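Local coordinates for polyketide biosynthesis 3-hydroxy-3-methylglutaryl-ACP synthase PksG (Bacillus subtilis, PDB 4YXT), which catalyses the aldol condensation of an acetyl group carried on an acyl carrier protein with a beta-ketothioester polyketide intermediate, a step in making the antibiotic bacillaene, at residues Leu247-Pro252 and Thr282-Gly287; Ala301-Leu306 and Glu333-Ile338. The protein carries 1 engineered substitution. All blocks are in the same frame, centred on the assembly; numbering follows the deposited sequence.

Contact 1 of 2, residues Leu247-Pro252 and Thr282-Gly287; sequences LAYHTP and TRVKPG
Strand 246-249 is, within this chain, the outermost strand on its side of the mixed sheet, and here it meets the end of helix 273-283, at Arg283 and Val284. Leu247 N donates to Arg283 O at 2.8 Å, with an N-H...O angle of 154°. The Leu247 and Arg283 side chains run side by side in the same direction. Leu247 CD1 lies over one face of the guanidinium, toward its rim, 3.5 Å from Arg283 NH2. A bend at chi3 (-59°) helps set the guanidinium alongside Leu247. Asp279 forms a salt bridge with NE, and the carbonyls of Tyr240 and Phe244 accept from NH1, which would fix the rotation of the group.

In this thiolase-like fold the strand leads to His250, which probably acts as a proton donor/acceptor, as in related HMG-CoA synthases. Tyr249 comes just before it. The Tyr249 and Val284 side chains cross obliquely, with Tyr249 CE2 4.0 Å from Val284 CG1. The tyrosine hydroxyl bonds to that of Tyr240. At Val284 the backbone turns out of the helical conformation. A water sits 2.6 Å from Leu247 O. Beyond the strand, Thr251 OG1 donates back to Tyr249 O at 2.7 Å, from above the carbonyl plane.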
loop_
_atom_site.group_PDB
_atom_site.type_symbol
_atom_site.label_atom_id
_atom_site.label_comp_id
_atom_site.label_asym_id
_atom_site.label_seq_id
_atom_site.Cartn_x
_atom_site.Cartn_y
_atom_site.Cartn_z
ATOM N N LEU A 247 -23.876 13.536 -2.891
ATOM C CA LEU A 247 -23.105 12.537 -3.551
ATOM C C LEU A 247 -21.766 13.134 -3.734
ATOM O O LEU A 247 -21.632 14.327 -4.067
ATOM C CB LEU A 247 -23.725 12.127 -4.916
ATOM C CG LEU A 247 -24.994 11.266 -4.838
ATOM C CD1 LEU A 247 -25.702 11.237 -6.196
ATOM C CD2 LEU A 247 -24.636 9.838 -4.472
ATOM N N ALA A 248 -20.740 12.321 -3.499
ATOM C CA ALA A 248 -19.411 12.809 -3.729
ATOM C C ALA A 248 -18.764 11.859 -4.642
ATOM O O ALA A 248 -18.961 10.648 -4.531
ATOM C CB ALA A 248 -18.642 12.898 -2.416
ATOM N N TYR A 249 -17.968 12.361 -5.570
ATOM C CA TYR A 249 -17.353 11.453 -6.498
ATOM C C TYR A 249 -15.845 11.776 -6.610
ATOM O O TYR A 249 -15.421 12.927 -6.333
ATOM C CB TYR A 249 -17.909 11.625 -7.895
ATOM C CG TYR A 249 -19.342 11.470 -8.102
ATOM C CD1 TYR A 249 -19.862 10.327 -8.749
ATOM C CD2 TYR A 249 -20.213 12.471 -7.722
ATOM C CE1 TYR A 249 -21.208 10.204 -9.013
ATOM C CE2 TYR A 249 -21.582 12.358 -7.957
ATOM C CZ TYR A 249 -22.075 11.233 -8.616
ATOM O OH TYR A 249 -23.428 11.168 -8.851
ATOM N N HIS A 250 -15.084 10.780 -7.089
ATOM C CA HIS A 250 -13.740 11.030 -7.541
ATOM C C HIS A 250 -13.822 12.070 -8.657
ATOM O O HIS A 250 -14.503 11.834 -9.678
ATOM C CB HIS A 250 -13.083 9.798 -8.113
ATOM C CG HIS A 250 -11.758 10.102 -8.713
ATOM N ND1 HIS A 250 -10.753 10.659 -7.981
ATOM C CD2 HIS A 250 -11.271 9.940 -9.966
ATOM C CE1 HIS A 250 -9.716 10.896 -8.765
ATOM N NE2 HIS A 250 -10.001 10.452 -9.973
ATOM N N THR A 251 -13.150 13.204 -8.434
ATOM C CA THR A 251 -13.278 14.400 -9.269
ATOM C C THR A 251 -11.938 14.731 -9.964
ATOM O O THR A 251 -11.112 15.492 -9.431
ATOM C CB THR A 251 -13.764 15.602 -8.424
ATOM O OG1 THR A 251 -14.909 15.218 -7.646
ATOM C CG2 THR A 251 -14.163 16.776 -9.295
ATOM N N PRO A 252 -11.706 14.162 -11.157
ATOM C CA PRO A 252 -10.518 14.571 -11.898
ATOM C C PRO A 252 -10.724 15.923 -12.574
ATOM O O PRO A 252 -9.766 16.667 -12.776
ATOM C CB PRO A 252 -10.330 13.463 -12.924
ATOM C CG PRO A 252 -11.662 12.836 -13.108
ATOM C CD PRO A 252 -12.455 13.097 -11.848
ATOM N N THR A 282 -28.584 20.475 -6.040
ATOM C CA THR A 282 -28.759 20.076 -4.657
ATOM C C THR A 282 -27.624 19.165 -4.112
ATOM O O THR A 282 -27.018 19.469 -3.092
ATOM C CB THR A 282 -30.075 19.335 -4.545
ATOM O OG1 THR A 282 -31.094 20.193 -5.031
ATOM C CG2 THR A 282 -30.388 18.996 -3.139
ATOM N N ARG A 283 -27.328 18.073 -4.816
ATOM C CA ARG A 283 -26.617 16.966 -4.220
ATOM C C ARG A 283 -25.192 16.826 -4.583
ATOM O O ARG A 283 -24.486 16.053 -3.959
ATOM C CB ARG A 283 -27.297 15.681 -4.638
ATOM C CG ARG A 283 -28.663 15.542 -4.041
ATOM C CD ARG A 283 -29.004 14.088 -3.951
ATOM N NE ARG A 283 -28.994 13.426 -5.239
ATOM C CZ ARG A 283 -29.138 12.120 -5.381
ATOM N NH1 ARG A 283 -29.278 11.314 -4.307
ATOM N NH2 ARG A 283 -29.171 11.620 -6.592
ATOM N N VAL A 284 -24.771 17.509 -5.640
ATOM C CA VAL A 284 -23.492 17.247 -6.254
ATOM C C VAL A 284 -22.597 18.467 -6.308
ATOM O O VAL A 284 -21.385 18.405 -5.966
ATOM C CB VAL A 284 -23.700 16.711 -7.674
ATOM C CG1 VAL A 284 -22.385 16.308 -8.301
ATOM C CG2 VAL A 284 -24.673 15.536 -7.658
ATOM N N LYS A 285 -23.178 19.585 -6.708
ATOM C CA LYS A 285 -22.429 20.822 -6.851
ATOM C C LYS A 285 -21.750 21.259 -5.546
ATOM O O LYS A 285 -20.669 21.742 -5.605
ATOM C CB LYS A 285 -23.317 21.949 -7.403
ATOM C CG LYS A 285 -22.711 23.340 -7.281
ATOM C CD LYS A 285 -23.477 24.368 -8.102
ATOM C CE LYS A 285 -22.646 25.637 -8.374
ATOM N NZ LYS A 285 -22.489 26.462 -7.134
ATOM N N PRO A 286 -22.372 21.094 -4.372
ATOM C CA PRO A 286 -21.530 21.443 -3.191
ATOM C C PRO A 286 -20.104 20.752 -3.140
ATOM O O PRO A 286 -19.056 21.415 -2.865
ATOM C CB PRO A 286 -22.416 21.031 -2.020
ATOM C CG PRO A 286 -23.826 21.240 -2.560
ATOM C CD PRO A 286 -23.753 20.792 -3.986
ATOM N N GLY A 287 -20.071 19.465 -3.484
ATOM C CA GLY A 287 -18.834 18.698 -3.454
ATOM C C GLY A 287 -17.772 19.158 -4.417
ATOM O O GLY A 287 -16.615 18.915 -4.162
HETATM O O HOH W 1 -20.275 16.312 -5.064
#

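Contact 2 of 2, residues Ala301-Leu306 and Glu333-Ile338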
loop_
_atom_site.group_PDB
_atom_site.type_symbol
_atom_site.label_atom_id
_atom_site.label_comp_id
_atom_site.label_asym_id
_atom_site.label_seq_id
_atom_site.Cartn_x
_atom_site.Cartn_y
_atom_site.Cartn_z
ATOM N N ALA A 301 -8.613 12.913 -4.339
ATOM C CA ALA A 301 -9.701 13.663 -5.000
ATOM C C ALA A 301 -11.054 13.420 -4.340
ATOM O O ALA A 301 -11.741 14.378 -3.974
ATOM C CB ALA A 301 -9.803 13.353 -6.528
ATOM N N LEU A 302 -11.487 12.176 -4.243
ATOM C CA LEU A 302 -12.773 11.935 -3.578
ATOM C C LEU A 302 -12.822 12.526 -2.153
ATOM O O LEU A 302 -13.831 13.048 -1.748
ATOM C CB LEU A 302 -13.091 10.450 -3.520
ATOM C CG LEU A 302 -14.304 10.122 -2.662
ATOM C CD1 LEU A 302 -15.591 10.594 -3.342
ATOM C CD2 LEU A 302 -14.297 8.637 -2.461
ATOM N N PHE A 303 -11.764 12.387 -1.364
ATOM C CA PHE A 303 -11.790 13.001 -0.054
ATOM C C PHE A 303 -12.009 14.513 -0.108
ATOM O O PHE A 303 -12.732 15.019 0.733
ATOM C CB PHE A 303 -10.523 12.688 0.744
ATOM C CG PHE A 303 -10.371 11.233 1.131
ATOM C CD1 PHE A 303 -11.490 10.408 1.360
ATOM C CD2 PHE A 303 -9.103 10.705 1.335
ATOM C CE1 PHE A 303 -11.315 9.076 1.724
ATOM C CE2 PHE A 303 -8.927 9.363 1.705
ATOM C CZ PHE A 303 -10.041 8.566 1.909
ATOM N N LEU A 304 -11.384 15.199 -1.084
ATOM C CA LEU A 304 -11.518 16.611 -1.287
ATOM C C LEU A 304 -12.931 17.020 -1.636
ATOM O O LEU A 304 -13.380 18.098 -1.205
ATOM C CB LEU A 304 -10.538 17.083 -2.401
ATOM C CG LEU A 304 -10.364 18.578 -2.650
ATOM C CD1 LEU A 304 -9.743 19.242 -1.452
ATOM C CD2 LEU A 304 -9.535 18.864 -3.907
ATOM N N ALA A 305 -13.622 16.184 -2.432
ATOM C CA ALA A 305 -15.020 16.409 -2.796
ATOM C C ALA A 305 -15.893 16.135 -1.587
ATOM O O ALA A 305 -16.957 16.760 -1.353
ATOM C CB ALA A 305 -15.437 15.482 -3.966
ATOM N N LEU A 306 -15.471 15.193 -0.787
ATOM C CA LEU A 306 -16.262 14.900 0.430
ATOM C C LEU A 306 -16.201 16.065 1.449
ATOM O O LEU A 306 -17.205 16.537 1.961
ATOM C CB LEU A 306 -15.712 13.665 1.087
ATOM C CG LEU A 306 -16.495 13.145 2.305
ATOM C CD1 LEU A 306 -17.815 12.767 1.765
ATOM C CD2 LEU A 306 -15.781 11.953 2.913
ATOM N N GLU A 333 -15.049 1.754 -5.780
ATOM C CA GLU A 333 -15.896 1.453 -4.653
ATOM C C GLU A 333 -16.959 2.546 -4.426
ATOM O O GLU A 333 -16.656 3.728 -4.513
ATOM C CB GLU A 333 -15.099 1.279 -3.362
ATOM C CG GLU A 333 -15.935 0.761 -2.139
ATOM C CD GLU A 333 -15.066 0.171 -0.980
ATOM O OE1 GLU A 333 -15.588 -0.086 0.131
ATOM O OE2 GLU A 333 -13.840 -0.066 -1.148
ATOM N N PHE A 334 -18.177 2.110 -4.073
ATOM C CA PHE A 334 -19.219 2.992 -3.667
ATOM C C PHE A 334 -19.557 2.659 -2.252
ATOM O O PHE A 334 -19.826 1.524 -1.940
ATOM C CB PHE A 334 -20.453 2.836 -4.557
ATOM C CG PHE A 334 -21.547 3.771 -4.209
ATOM C CD1 PHE A 334 -22.536 3.399 -3.303
ATOM C CD2 PHE A 334 -21.594 5.037 -4.769
ATOM C CE1 PHE A 334 -23.533 4.283 -2.968
ATOM C CE2 PHE A 334 -22.610 5.931 -4.447
ATOM C CZ PHE A 334 -23.566 5.570 -3.536
ATOM N N TYR A 335 -19.624 3.668 -1.411
ATOM C CA TYR A 335 -19.993 3.466 -0.045
ATOM C C TYR A 335 -20.638 4.729 0.499
ATOM O O TYR A 335 -20.661 5.754 -0.163
ATOM C CB TYR A 335 -18.735 3.154 0.781
ATOM C CG TYR A 335 -17.561 4.096 0.624
ATOM C CD1 TYR A 335 -16.837 4.161 -0.542
ATOM C CD2 TYR A 335 -17.157 4.910 1.686
ATOM C CE1 TYR A 335 -15.736 4.991 -0.660
ATOM C CE2 TYR A 335 -16.071 5.746 1.577
ATOM C CZ TYR A 335 -15.363 5.780 0.409
ATOM O OH TYR A 335 -14.270 6.592 0.341
ATOM N N SER A 336 -21.153 4.643 1.718
ATOM C CA SER A 336 -21.995 5.677 2.255
ATOM C C SER A 336 -21.690 5.888 3.707
ATOM O O SER A 336 -21.062 5.033 4.349
ATOM C CB SER A 336 -23.468 5.306 2.102
ATOM O OG SER A 336 -23.755 4.181 2.877
ATOM N N GLY A 337 -22.058 7.070 4.179
ATOM C CA GLY A 337 -21.914 7.433 5.569
ATOM C C GLY A 337 -22.764 8.643 5.928
ATOM O O GLY A 337 -23.259 9.356 5.019
ATOM N N ILE A 338 -22.969 8.811 7.246
ATOM C CA ILE A 338 -23.766 9.883 7.804
ATOM C C ILE A 338 -22.922 10.993 8.441
ATOM O O ILE A 338 -21.973 10.722 9.182
ATOM C CB ILE A 338 -24.784 9.307 8.838
ATOM C CG1 ILE A 338 -25.888 8.581 8.081
ATOM C CG2 ILE A 338 -25.354 10.430 9.710
ATOM C CD1 ILE A 338 -26.818 7.750 8.919
#
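Leu302 and Phe303 of helix 301-312 meet the phenol end of Tyr335 on strand 331-339. This is helix-on-sheet packing in the thiolase-like fold. The backbones stay well apart, with the nearest CA atoms, those of Leu302 and Glu333, 11.0 Å from each other. Side chains alone bridge the gap.

The van der Waals packing is led by Leu302. Its side chain and that of Tyr335 come from opposite directions. Leu302 CD2 lies 3.5 Å from Tyr335 OH and 4.2 Å from Tyr335 CZ. Leu302 CG is anti to the backbone N (chi1 171°), which carries the branch out from the helix toward the sheet. The Phe303 side chain crosses that of Tyr335 at about a right angle, and Phe303 CE1 is 4.1 Å from Tyr335 OH.

The polar contact is made elsewhere. Tyr335 OH is hydrogen-bonded to Thr118 OG1 of helix 116-130, so this buried hydroxyl has a partner.

The Leu302 side chain is about 5 Å from that of His250, probably a proton donor/acceptor. Phe303 packs on Phe121 of helix 116-130 and on Met9 of strand 5-12. Leu306, one turn beyond Leu302, rests on Ile321 and Cys323 of strand 319-327, the sheet neighbour of strand 331-339.

Well past the N-terminal half, the chain runs through strand 246-249 and past His250. It then passes through helices 254-267 and 273-283 before contact 1 closes this largely helical loop. Contact 2 opens later, at helix 301-312. It closes after strand 319-327, when the chain comes back along strand 331-339. The two loops therefore follow in series, neither nested nor crossed. Strand 319-327 lies between strands 246-249 and 331-339, so both contacts reach the same sheet. Their centres are 9 Å apart. They also touch directly: Ala301 CB is 3.2 Å from His250 ND1, which seats the start of helix 301-312 against the probable catalytic histidine.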